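Local coordinates for lambda phage protein with carbohydrate-binding module (Shewanella oneidensis, PDB 2A5Z) that is of unknown function but has a jelly-roll fold with a carbohydrate-binding module, and binds magnesium, at the interface of chains A and B. Numbering follows the deposited sequence. Chains: chain A/B, hypothetical protein SO2946.

Contact 1: the interface of chains A and B. Residues chain A 54, 86, 88, 247-248; chain B 44-45, 259.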
loop_
_atom_site.group_PDB
_atom_site.type_symbol
_atom_site.label_atom_id
_atom_site.label_comp_id
_atom_site.label_asym_id
_atom_site.label_seq_id
_atom_site.Cartn_x
_atom_site.Cartn_y
_atom_site.Cartn_z
ATOM N N ASP A 54 -5.283 -7.510 -7.721
ATOM C CA ASP A 54 -5.507 -8.905 -8.103
ATOM C C ASP A 54 -5.985 -9.794 -6.931
ATOM O O ASP A 54 -6.034 -11.017 -7.058
ATOM C CB ASP A 54 -4.206 -9.476 -8.704
ATOM C CG ASP A 54 -4.443 -10.415 -9.895
ATOM O OD1 ASP A 54 -5.543 -10.988 -10.045
ATOM O OD2 ASP A 54 -3.504 -10.601 -10.692
ATOM N N ASN A 86 -6.427 -19.900 -14.129
ATOM C CA ASN A 86 -5.574 -18.719 -14.318
ATOM C C ASN A 86 -6.069 -17.486 -13.558
ATOM O O ASN A 86 -5.477 -16.408 -13.644
ATOM C CB ASN A 86 -5.399 -18.410 -15.807
ATOM C CG ASN A 86 -4.422 -19.351 -16.486
ATOM O OD1 ASN A 86 -3.209 -19.249 -16.301
ATOM N ND2 ASN A 86 -4.947 -20.271 -17.278
ATOM N N PHE A 88 -5.820 -15.893 -10.584
ATOM C CA PHE A 88 -4.879 -15.848 -9.471
ATOM C C PHE A 88 -5.370 -14.801 -8.480
ATOM O O PHE A 88 -5.456 -13.628 -8.828
ATOM C CB PHE A 88 -3.500 -15.478 -10.031
ATOM C CG PHE A 88 -2.478 -15.103 -8.995
ATOM C CD1 PHE A 88 -1.907 -16.072 -8.168
ATOM C CD2 PHE A 88 -2.047 -13.793 -8.884
ATOM C CE1 PHE A 88 -0.947 -15.727 -7.224
ATOM C CE2 PHE A 88 -1.084 -13.435 -7.947
ATOM C CZ PHE A 88 -0.530 -14.405 -7.115
ATOM N N ASP A 247 -11.759 -11.451 -9.073
ATOM C CA ASP A 247 -10.380 -11.848 -9.317
ATOM C C ASP A 247 -9.487 -10.603 -9.450
ATOM O O ASP A 247 -8.446 -10.491 -8.806
ATOM C CB ASP A 247 -10.366 -12.705 -10.595
ATOM C CG ASP A 247 -8.971 -13.005 -11.126
ATOM O OD1 ASP A 247 -7.994 -13.047 -10.357
ATOM O OD2 ASP A 247 -8.866 -13.233 -12.352
ATOM N N LEU A 248 -9.910 -9.650 -10.270
ATOM C CA LEU A 248 -9.016 -8.589 -10.691
ATOM C C LEU A 248 -9.804 -7.355 -11.109
ATOM O O LEU A 248 -10.833 -7.453 -11.768
ATOM C CB LEU A 248 -8.116 -9.091 -11.842
ATOM C CG LEU A 248 -7.212 -8.144 -12.641
ATOM C CD1 LEU A 248 -6.135 -7.495 -11.763
ATOM C CD2 LEU A 248 -6.588 -8.908 -13.805
ATOM N N ILE B 44 -0.845 -6.639 -11.084
ATOM C CA ILE B 44 -1.592 -7.545 -11.929
ATOM C C ILE B 44 -0.594 -8.598 -12.409
ATOM O O ILE B 44 0.404 -8.272 -13.047
ATOM C CB ILE B 44 -2.301 -6.774 -13.089
ATOM C CG1 ILE B 44 -2.915 -7.725 -14.125
ATOM C CG2 ILE B 44 -1.352 -5.791 -13.753
ATOM C CD1 ILE B 44 -3.813 -6.995 -15.138
ATOM N N ALA B 45 -0.845 -9.854 -12.048
ATOM C CA ALA B 45 0.085 -10.948 -12.348
ATOM C C ALA B 45 -0.093 -11.512 -13.761
ATOM O O ALA B 45 -1.197 -11.473 -14.327
ATOM C CB ALA B 45 -0.053 -12.052 -11.315
ATOM N N ARG B 259 -4.613 -14.604 -18.366
ATOM C CA ARG B 259 -6.036 -14.409 -18.615
ATOM C C ARG B 259 -6.271 -13.627 -19.901
ATOM O O ARG B 259 -5.343 -13.038 -20.458
ATOM C CB ARG B 259 -6.691 -13.693 -17.429
ATOM C CG ARG B 259 -6.869 -14.567 -16.192
ATOM C CD ARG B 259 -6.926 -13.728 -14.917
ATOM N NE ARG B 259 -5.678 -13.000 -14.678
ATOM C CZ ARG B 259 -5.296 -12.515 -13.499
ATOM N NH1 ARG B 259 -6.054 -12.681 -12.426
ATOM N NH2 ARG B 259 -4.141 -11.870 -13.391
#
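B:Arg259 and the B:Ile44–B:Ala45 pair approach chain A on extended loop backbones, whereas A:Asp247, early in strand 245-254, departs from strand geometry with a psi of -49° before A:Leu248 resumes it. The arginine chain bends at its third torsion (chi3 -63°), delivering the guanidinium group to two carboxylates. It meets A:Asp54 end-on in a paired grip: NH1 bonds to OD1 at 3.0 Å, while NH2 donates almost straight to OD2 at 3.1 Å. Both oxygens use their syn lone pairs, and the two flat groups lie only 22° apart, an arrangement that should restrain the rotation of both. A:Asp54 OD2 also takes the backbone N-H of B:Ala45 at 3.1 Å, met nearly along its C-O axis; two chain B segments thus hold one oxygen. A:Asp247, its side chain running against that of B:Arg259, straddles NH1 beside the A:Asp54 bond. Its OD2 accepts a bond of 2.9 Å from NH1 on the syn side, somewhat out of the carboxylate plane, and its OD1 completes the salt bridge without a hydrogen bond. A:Leu248 CD2 covers one guanidinium face, 3.8 Å from CZ of B:Arg259, and the same methyl lies 3.6 Å from B:Ile44 CD1 where the two aliphatic chains cross at about a right angle. The methyl of B:Ala45 touches CD2 on the rim of the A:Phe88 ring. A:Asp54, A:Phe88 and A:Asp247 belong to the magnesium site, making the arginine a likely second-shell partner that orients its carboxylates. The site lies where the loop after strand 48-53, strand 87-88 and strand 245-254 of chain A come together, and receives the C-terminal tail and a pre-strand loop of chain B.

Contact 2: the interface of chains A and B. Residues chain A 58, 80; chain B 69, 71, 108, 143, 224, 227.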
loop_
_atom_site.group_PDB
_atom_site.type_symbol
_atom_site.label_atom_id
_atom_site.label_comp_id
_atom_site.label_asym_id
_atom_site.label_seq_id
_atom_site.Cartn_x
_atom_site.Cartn_y
_atom_site.Cartn_z
ATOM N N HIS A 58 -4.165 -11.150 2.232
ATOM C CA HIS A 58 -4.942 -11.445 3.430
ATOM C C HIS A 58 -5.891 -10.264 3.646
ATOM O O HIS A 58 -5.457 -9.112 3.644
ATOM C CB HIS A 58 -3.951 -11.612 4.580
ATOM C CG HIS A 58 -4.565 -11.892 5.919
ATOM N ND1 HIS A 58 -5.354 -12.995 6.169
ATOM C CD2 HIS A 58 -4.441 -11.242 7.101
ATOM C CE1 HIS A 58 -5.710 -13.000 7.443
ATOM N NE2 HIS A 58 -5.167 -11.946 8.033
ATOM N N ASN A 80 -12.377 -16.931 2.367
ATOM C CA ASN A 80 -10.954 -17.145 2.163
ATOM C C ASN A 80 -10.535 -16.861 0.739
ATOM O O ASN A 80 -11.244 -17.205 -0.212
ATOM C CB ASN A 80 -10.564 -18.573 2.540
ATOM C CG ASN A 80 -10.382 -18.743 4.025
ATOM O OD1 ASN A 80 -11.049 -19.567 4.650
ATOM N ND2 ASN A 80 -9.483 -17.958 4.607
ATOM N N SER B 69 1.286 -9.404 4.674
ATOM C CA SER B 69 0.578 -9.196 5.939
ATOM C C SER B 69 1.600 -8.925 7.042
ATOM O O SER B 69 2.607 -9.626 7.145
ATOM C CB SER B 69 -0.256 -10.433 6.302
ATOM O OG SER B 69 -1.008 -10.930 5.199
ATOM N N LEU B 71 1.383 -8.809 10.880
ATOM C CA LEU B 71 0.376 -9.159 11.875
ATOM C C LEU B 71 0.917 -9.199 13.301
ATOM O O LEU B 71 1.854 -9.950 13.591
ATOM C CB LEU B 71 -0.273 -10.504 11.507
ATOM C CG LEU B 71 -0.857 -10.567 10.085
ATOM C CD1 LEU B 71 -1.184 -11.987 9.672
ATOM C CD2 LEU B 71 -2.084 -9.670 9.965
ATOM N N LEU B 108 -0.601 -15.504 2.388
ATOM C CA LEU B 108 -1.465 -16.685 2.330
ATOM C C LEU B 108 -0.851 -17.761 1.444
ATOM O O LEU B 108 -0.253 -17.455 0.408
ATOM C CB LEU B 108 -2.858 -16.315 1.808
ATOM C CG LEU B 108 -3.713 -15.316 2.602
ATOM C CD1 LEU B 108 -4.847 -14.851 1.710
ATOM C CD2 LEU B 108 -4.268 -15.920 3.892
ATOM N N ILE B 143 -1.222 -19.021 12.231
ATOM C CA ILE B 143 -1.284 -17.576 12.326
ATOM C C ILE B 143 -1.391 -17.173 13.808
ATOM O O ILE B 143 -1.803 -17.979 14.640
ATOM C CB ILE B 143 -2.489 -17.049 11.481
ATOM C CG1 ILE B 143 -2.200 -15.653 10.916
ATOM C CG2 ILE B 143 -3.805 -17.149 12.262
ATOM C CD1 ILE B 143 -3.233 -15.154 9.911
ATOM N N ALA B 224 -7.046 -18.710 6.108
ATOM C CA ALA B 224 -6.486 -17.658 6.961
ATOM C C ALA B 224 -6.003 -18.125 8.336
ATOM O O ALA B 224 -5.579 -17.304 9.140
ATOM C CB ALA B 224 -7.482 -16.493 7.098
ATOM N N HIS B 227 -0.151 -18.801 7.513
ATOM C CA HIS B 227 0.579 -17.915 6.624
ATOM C C HIS B 227 1.946 -18.523 6.345
ATOM O O HIS B 227 2.371 -19.459 7.030
ATOM C CB HIS B 227 0.770 -16.539 7.268
ATOM C CG HIS B 227 -0.160 -15.484 6.757
ATOM N ND1 HIS B 227 -1.507 -15.701 6.569
ATOM C CD2 HIS B 227 0.064 -14.188 6.432
ATOM C CE1 HIS B 227 -2.072 -14.584 6.143
ATOM N NE2 HIS B 227 -1.139 -13.653 6.043
HETATM O O HOH W 1 -1.100 -10.668 2.483
#
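The hydroxyl OG of B:Ser69 is held by two partners: NE2 of B:His227 at 2.9 Å, and a water at 2.7 Å that carries the link across to chain A. That water, water 1, bonds to the backbone N of A:His58 at 3.1 Å, so the serine ties the histidine of its own chain to the incoming loop. Because OG lies at the edge of the B:His227 ring, in its plane, the bond should limit that ring's rotation. The ring is flanked by the backbone N of B:Leu108 over one face and CD1 of B:Leu71 on the other. Its CE1 edge then points into a face of the A:His58 imidazole, with the planes 85° apart and CE1 displaced toward the rim, 3.7 Å from A:His58 CG. A chi1 of 179°, which turns CG away from the backbone N, sends the A:His58 ring into a largely apolar pocket of chain B. At the far end the ring's CE1 meets the methyl of B:Ala224 edge-on at 3.9 Å, and CD1 of B:Ile143 comes towards the same end, its side chain running against that of A:His58. B:Leu71 CD2 lies 4.0 Å from A:His58 CD2, while B:Leu108 crosses at about a right angle, its CD1 against A:His58 CA and its CD2 toward ND1. The two imidazoles sit close enough that protonation of both would probably be disfavoured. Beside the pocket, A:Asn80 ND2 is modelled 3.0 Å from B:Ala224 N; both nitrogens can only donate, so the pair as modelled is no hydrogen bond, and the side-chain amide may be turned the wrong way round. The plug-and-socket fit joins two copies of the protein through ring packing and a water bridge, and may help hold the assembly together.

Contact 1 and contact 2 lie about 19 Å apart, measured between the centres of their C-alpha atoms, and share no residue. On chain A they are close in sequence: the loop after strand 48-53 supplies A:Asp54 to contact 1 and A:His58 to contact 2, while A:Asn80 and A:Asn86 flank strand 82-84. Chain B uses separate regions, its tail and pre-strand loop for contact 1 and a body pocket for contact 2. One charged, one mostly apolar, they could fix how the two chains are set against each other. The assembly has three copies, though the structure alone does not establish the biological oligomer.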